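Long-range contact in leucine--tRNA ligase (Agrobacterium radiobacter, PDB 5AH5), which probably joins leucine to its cognate tRNA at the expense of ATP, as a class I aminoacyl-tRNA synthetase: residues Y560-Q573 / L599-E612. Numbering follows the deposited sequence. Where two conformers were deposited one is given.
Sequences YNQGMVNDVHGRKQ and LLFKTTYNAPINWE. With LSS (5'-O-(L-leucylsulfamoyl)adenosine), chain I; nucleotides of chain D.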
# COMPACT_ATOMS: atom_id res chain seq x y z
N TYR B 560 -3.51 2.66 4.22
CA TYR B 560 -3.51 1.91 5.42
C TYR B 560 -2.80 0.55 5.19
O TYR B 560 -3.15 -0.22 4.27
CB TYR B 560 -4.94 1.66 5.78
CG TYR B 560 -5.66 2.93 6.25
CD1 TYR B 560 -5.44 3.48 7.53
CD2 TYR B 560 -6.54 3.58 5.41
CE1 TYR B 560 -6.11 4.63 7.95
CE2 TYR B 560 -7.20 4.74 5.80
CZ TYR B 560 -7.01 5.24 7.08
OH TYR B 560 -7.71 6.37 7.44
N ASN B 561 -1.85 0.25 6.05
CA ASN B 561 -1.09 -0.99 6.01
C ASN B 561 -1.57 -2.00 7.04
O ASN B 561 -1.15 -1.91 8.21
CB ASN B 561 0.40 -0.69 6.29
CG ASN B 561 1.05 0.19 5.27
OD1 ASN B 561 1.75 1.09 5.64
ND2 ASN B 561 0.90 -0.10 3.98
N GLN B 562 -2.47 -2.92 6.68
CA GLN B 562 -2.88 -3.96 7.61
C GLN B 562 -1.66 -4.75 8.14
O GLN B 562 -0.68 -5.00 7.42
CB GLN B 562 -3.94 -4.92 7.07
CG GLN B 562 -3.43 -6.10 6.17
CD GLN B 562 -2.72 -5.64 4.94
OE1 GLN B 562 -2.84 -4.48 4.56
NE2 GLN B 562 -1.95 -6.54 4.31
N GLY B 563 -1.77 -5.16 9.40
CA GLY B 563 -0.78 -6.03 10.01
C GLY B 563 -0.75 -7.44 9.44
O GLY B 563 -1.78 -7.97 8.96
N MET B 564 0.42 -8.04 9.55
CA MET B 564 0.65 -9.46 9.30
C MET B 564 -0.31 -10.41 10.02
O MET B 564 -0.63 -10.23 11.23
CB MET B 564 2.07 -9.72 9.78
CG MET B 564 2.63 -11.08 9.44
SD MET B 564 2.65 -11.41 7.67
CE MET B 564 2.91 -9.77 7.02
N VAL B 565 -0.81 -11.43 9.31
CA VAL B 565 -1.37 -12.54 9.99
C VAL B 565 -0.38 -13.70 9.97
O VAL B 565 0.02 -14.18 8.83
CB VAL B 565 -2.69 -12.98 9.45
CG1 VAL B 565 -3.29 -14.03 10.37
CG2 VAL B 565 -3.64 -11.81 9.30
N ASN B 566 -0.05 -14.19 11.17
CA ASN B 566 0.97 -15.21 11.40
C ASN B 566 0.26 -16.42 11.93
O ASN B 566 -1.00 -16.43 12.05
CB ASN B 566 2.00 -14.75 12.45
CG ASN B 566 2.83 -13.59 11.98
OD1 ASN B 566 3.42 -13.60 10.89
ND2 ASN B 566 2.95 -12.59 12.84
N ASP B 567 1.01 -17.49 12.18
CA ASP B 567 0.39 -18.68 12.83
C ASP B 567 0.30 -18.41 14.38
O ASP B 567 0.65 -17.33 14.83
CB ASP B 567 1.10 -19.99 12.46
CG ASP B 567 2.48 -20.16 13.16
OD1 ASP B 567 2.80 -19.39 14.14
OD2 ASP B 567 3.24 -21.07 12.70
N VAL B 568 -0.21 -19.38 15.15
CA VAL B 568 -0.39 -19.21 16.61
C VAL B 568 0.86 -18.86 17.38
O VAL B 568 0.75 -18.19 18.40
CB VAL B 568 -0.98 -20.44 17.35
CG1 VAL B 568 -2.43 -20.57 17.08
CG2 VAL B 568 -0.25 -21.76 17.05
N HIS B 569 2.02 -19.31 16.89
CA HIS B 569 3.34 -19.08 17.53
C HIS B 569 4.01 -17.87 16.97
O HIS B 569 5.19 -17.60 17.30
CB HIS B 569 4.31 -20.28 17.34
CG HIS B 569 3.69 -21.63 17.52
ND1 HIS B 569 3.43 -22.18 18.76
CD2 HIS B 569 3.31 -22.57 16.61
CE1 HIS B 569 2.89 -23.37 18.61
NE2 HIS B 569 2.80 -23.63 17.31
N GLY B 570 3.32 -17.10 16.14
CA GLY B 570 3.92 -15.86 15.60
C GLY B 570 4.85 -16.09 14.41
O GLY B 570 5.60 -15.18 14.01
N ARG B 571 4.81 -17.27 13.80
CA ARG B 571 5.67 -17.47 12.57
C ARG B 571 4.88 -17.08 11.32
O ARG B 571 3.68 -17.35 11.22
CB ARG B 571 6.10 -18.91 12.41
CG ARG B 571 6.62 -19.50 13.72
CD ARG B 571 7.01 -20.95 13.51
NE ARG B 571 5.83 -21.79 13.31
CZ ARG B 571 5.84 -23.05 12.84
NH1 ARG B 571 6.99 -23.67 12.51
NH2 ARG B 571 4.69 -23.71 12.73
N LYS B 572 5.53 -16.41 10.40
CA LYS B 572 4.94 -16.26 9.04
C LYS B 572 4.34 -17.60 8.53
O LYS B 572 4.91 -18.70 8.76
CB LYS B 572 6.00 -15.68 8.12
CG LYS B 572 5.58 -15.59 6.68
CD LYS B 572 6.64 -14.93 5.83
CE LYS B 572 6.34 -15.20 4.35
NZ LYS B 572 7.00 -14.15 3.53
N GLN B 573 3.13 -17.54 7.98
CA GLN B 573 2.49 -18.70 7.38
C GLN B 573 3.16 -19.00 6.06
O GLN B 573 3.52 -18.08 5.31
CB GLN B 573 1.01 -18.49 7.18
CG GLN B 573 0.30 -18.17 8.50
CD GLN B 573 -1.16 -18.53 8.49
OE1 GLN B 573 -1.71 -18.96 7.48
NE2 GLN B 573 -1.79 -18.37 9.64
N LEU B 599 -10.94 -11.10 13.18
CA LEU B 599 -9.79 -10.37 12.62
C LEU B 599 -9.85 -8.89 12.86
O LEU B 599 -8.80 -8.21 12.91
CB LEU B 599 -9.63 -10.60 11.11
CG LEU B 599 -9.21 -12.06 10.78
CD1 LEU B 599 -9.55 -12.38 9.31
CD2 LEU B 599 -7.74 -12.27 11.06
N LEU B 600 -11.04 -8.33 12.85
CA LEU B 600 -11.15 -6.89 12.98
C LEU B 600 -11.06 -6.47 14.49
O LEU B 600 -10.56 -5.42 14.79
CB LEU B 600 -12.46 -6.38 12.34
CG LEU B 600 -12.55 -6.41 10.78
CD1 LEU B 600 -13.77 -5.63 10.35
CD2 LEU B 600 -11.34 -5.79 10.16
N PHE B 601 -11.58 -7.28 15.38
CA PHE B 601 -11.59 -6.97 16.83
C PHE B 601 -10.29 -7.38 17.56
O PHE B 601 -10.03 -6.91 18.63
CB PHE B 601 -12.83 -7.61 17.46
CG PHE B 601 -12.95 -7.41 18.95
CD1 PHE B 601 -13.22 -6.16 19.48
CD2 PHE B 601 -12.89 -8.52 19.83
CE1 PHE B 601 -13.34 -5.98 20.87
CE2 PHE B 601 -13.06 -8.37 21.20
CZ PHE B 601 -13.28 -7.09 21.73
N LYS B 602 -9.45 -8.23 16.98
CA LYS B 602 -8.34 -8.83 17.73
C LYS B 602 -7.33 -7.78 18.18
O LYS B 602 -6.89 -7.80 19.29
CB LYS B 602 -7.64 -9.94 16.90
CG LYS B 602 -6.43 -10.58 17.54
CD LYS B 602 -6.76 -11.27 18.85
CE LYS B 602 -5.66 -12.26 19.20
NZ LYS B 602 -5.61 -12.52 20.65
N THR B 603 -7.03 -6.79 17.35
CA THR B 603 -6.00 -5.83 17.71
C THR B 603 -6.16 -4.68 16.81
O THR B 603 -7.13 -4.58 16.10
CB THR B 603 -4.58 -6.44 17.63
OG1 THR B 603 -3.62 -5.49 18.08
CG2 THR B 603 -4.18 -6.87 16.15
N THR B 604 -5.22 -3.75 16.86
CA THR B 604 -5.22 -2.59 16.02
C THR B 604 -5.03 -3.07 14.54
O THR B 604 -4.29 -4.03 14.30
CB THR B 604 -4.04 -1.73 16.44
OG1 THR B 604 -4.02 -1.67 17.88
CG2 THR B 604 -4.12 -0.29 15.85
N TYR B 605 -5.61 -2.33 13.58
CA TYR B 605 -5.59 -2.72 12.18
C TYR B 605 -4.18 -2.97 11.66
O TYR B 605 -3.95 -3.86 10.84
CB TYR B 605 -6.33 -1.70 11.28
CG TYR B 605 -5.50 -0.53 10.96
CD1 TYR B 605 -5.50 0.60 11.78
CD2 TYR B 605 -4.72 -0.49 9.84
CE1 TYR B 605 -4.72 1.72 11.47
CE2 TYR B 605 -3.93 0.62 9.55
CZ TYR B 605 -3.92 1.70 10.38
OH TYR B 605 -3.11 2.79 10.07
N ASN B 606 -3.23 -2.15 12.10
CA ASN B 606 -1.86 -2.24 11.64
C ASN B 606 -0.93 -3.12 12.48
O ASN B 606 0.23 -3.18 12.16
CB ASN B 606 -1.27 -0.86 11.46
CG ASN B 606 -1.26 -0.05 12.78
OD1 ASN B 606 -1.72 -0.49 13.79
ND2 ASN B 606 -0.73 1.12 12.71
N ALA B 607 -1.45 -3.86 13.46
CA ALA B 607 -0.62 -4.74 14.25
C ALA B 607 -0.81 -6.20 13.90
O ALA B 607 -1.90 -6.60 13.47
CB ALA B 607 -0.91 -4.55 15.74
N PRO B 608 0.20 -7.04 14.22
CA PRO B 608 0.16 -8.51 13.89
C PRO B 608 -0.86 -9.27 14.66
O PRO B 608 -1.16 -8.90 15.77
CB PRO B 608 1.58 -9.03 14.27
CG PRO B 608 2.42 -7.79 14.52
CD PRO B 608 1.55 -6.57 14.66
N ILE B 609 -1.46 -10.28 14.03
CA ILE B 609 -2.31 -11.25 14.66
C ILE B 609 -1.62 -12.60 14.60
O ILE B 609 -1.17 -13.02 13.48
CB ILE B 609 -3.68 -11.35 14.00
CG1 ILE B 609 -4.51 -10.11 14.26
CG2 ILE B 609 -4.46 -12.56 14.48
CD1 ILE B 609 -5.85 -10.02 13.57
N ASN B 610 -1.59 -13.30 15.74
CA ASN B 610 -1.22 -14.71 15.78
C ASN B 610 -2.44 -15.54 15.65
O ASN B 610 -3.19 -15.66 16.60
CB ASN B 610 -0.37 -15.04 17.01
CG ASN B 610 0.98 -14.30 16.98
OD1 ASN B 610 1.42 -13.82 15.95
ND2 ASN B 610 1.55 -14.11 18.12
N TRP B 611 -2.66 -16.15 14.46
CA TRP B 611 -3.94 -16.73 14.17
C TRP B 611 -4.10 -18.06 14.89
O TRP B 611 -3.20 -18.89 14.82
CB TRP B 611 -4.14 -16.95 12.64
CG TRP B 611 -5.32 -17.78 12.37
CD1 TRP B 611 -5.36 -19.12 12.32
CD2 TRP B 611 -6.66 -17.33 12.14
NE1 TRP B 611 -6.66 -19.55 12.10
CE2 TRP B 611 -7.46 -18.45 11.97
CE3 TRP B 611 -7.25 -16.08 12.04
CZ2 TRP B 611 -8.80 -18.36 11.76
CZ3 TRP B 611 -8.59 -16.00 11.80
CH2 TRP B 611 -9.35 -17.11 11.68
N GLU B 612 -5.25 -18.27 15.53
CA GLU B 612 -5.69 -19.57 16.09
C GLU B 612 -6.97 -20.00 15.34
O GLU B 612 -7.89 -19.20 15.28
CB GLU B 612 -6.04 -19.40 17.59
CG GLU B 612 -4.94 -18.76 18.43
CD GLU B 612 -5.43 -17.97 19.65
OE1 GLU B 612 -6.09 -16.89 19.49
OE2 GLU B 612 -5.11 -18.43 20.76
C1 LSS I . 0.35 -8.77 -3.85
N1 LSS I . -1.25 -10.90 6.58
O1 LSS I . 1.10 -8.45 -2.96
S1 LSS I . -0.48 -10.72 -2.60
C2 LSS I . -1.73 -9.72 6.19
N2 LSS I . -0.44 -9.83 -3.79
O2 LSS I . -0.05 -7.47 2.13
N3 LSS I . -1.83 -9.36 4.89
O3 LSS I . -1.93 -6.14 0.62
C4 LSS I . -1.43 -10.24 3.95
N4 LSS I . -0.37 -8.64 -6.24
O4 LSS I . -2.78 -9.32 0.84
C5 LSS I . -0.85 -11.45 4.29
O5 LSS I . -1.02 -9.86 -1.36
C6 LSS I . -0.73 -11.77 5.64
N6 LSS I . -0.22 -12.98 5.98
C7 LSS I . -0.16 -5.54 -6.03
N7 LSS I . -0.50 -12.09 3.14
C8 LSS I . -0.82 -11.28 2.10
C9 LSS I . -0.20 -6.54 -4.87
N9 LSS I . -1.41 -10.16 2.61
CA LSS I . 0.33 -7.96 -5.12
C10 LSS I . 1.30 -5.18 -6.32
C11 LSS I . -1.07 -4.32 -5.65
O1A LSS I . 0.76 -11.32 -2.08
C21 LSS I . -1.88 -9.00 1.88
C22 LSS I . -0.76 -8.26 1.22
C23 LSS I . -1.48 -7.44 0.15
C24 LSS I . -2.62 -8.37 -0.20
C25 LSS I . -2.31 -9.26 -1.41
O2A LSS I . -1.48 -11.76 -2.72
P G D 12 0.27 -8.81 25.24
OP1 G D 12 1.46 -8.95 24.41
OP2 G D 12 0.22 -7.70 26.24
O5' G D 12 -1.05 -8.67 24.36
C5' G D 12 -1.31 -9.59 23.28
C4' G D 12 -2.62 -9.27 22.58
O4' G D 12 -3.75 -9.57 23.43
C3' G D 12 -2.87 -7.82 22.20
O3' G D 12 -2.17 -7.48 21.05
C2' G D 12 -4.36 -7.86 21.94
O2' G D 12 -4.81 -8.55 20.78
C1' G D 12 -4.81 -8.66 23.15
N9 G D 12 -5.09 -7.85 24.34
C8 G D 12 -4.25 -7.57 25.39
N7 G D 12 -4.81 -6.84 26.31
C5 G D 12 -6.11 -6.67 25.87
C6 G D 12 -7.18 -5.94 26.45
O6 G D 12 -7.21 -5.34 27.53
N1 G D 12 -8.32 -5.99 25.65
C2 G D 12 -8.40 -6.61 24.42
N2 G D 12 -9.58 -6.53 23.78
N3 G D 12 -7.41 -7.30 23.88
C4 G D 12 -6.29 -7.25 24.64
O HOH W 1 1.07 -2.80 9.53
O HOH W 2 -1.33 2.11 8.18
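A two-stranded parallel ribbon, 565-566 beside 609-610, borders the adenine site of the class I synthetase catalytic domain along the N1/N6 edge of the base, just past its sheet strand 556-560. Three backbone bonds zip it: Ile-609 N to Met-564 O, Asn-566 N to Ile-609 O (2.8 Å), and Trp-611 N to Asn-566 O. That last carbonyl is gripped twice, since Gln-573 NE2 reaches Asn-566 O from the opposite face of its plane; Gln-573 OE1 is in turn held by Thr-581 N. Upstream, Gly-563 N meets a lone pair of Tyr-605 O, and Gly-563 CA lies 3.7 Å from Ala-607 O. Tyr-605 CG stands between its own backbone N and carbonyl carbon (chi1 80°), which turns the ring beside Tyr-560: the edge of Tyr-560 faces the ring of Tyr-605 in an offset T-shaped pair, planes at 81°, with Tyr-560 CD1 3.7 Å from Tyr-605 CZ. One water links Tyr-605 OH to Asn-561 N, and a second spans Asn-561 O and Asn-606 O. On the face bearing Val-565 and Ile-609, Val-565 CG1 lies alongside Trp-611 CB at 3.8 Å. On the face bearing Asn-566 and Asn-610, Asn-610 OD1 rests 3.2 Å from Gly-570 CA. Asp-567 OD1 braces that turn, taking His-569 N (an Asx turn) and Arg-571 N from opposite faces of the carboxylate; OD2 salt-bridges Arg-571 NE and accepts from Asn-579 ND2. Strand 565-566 and the loop before it read the adenine: Val-565 N donates to LSS N1 (2.8 Å), LSS N6 to Val-565 O, and loop Gln-562 NE2 to LSS N3. Within 599-612, Lys-602 O accepts from O2' of tRNA nucleotide G12, chain D. Recognition of adenine N1 and N6 by backbone N-H and C=O is typical of class I Rossmann-fold synthetases.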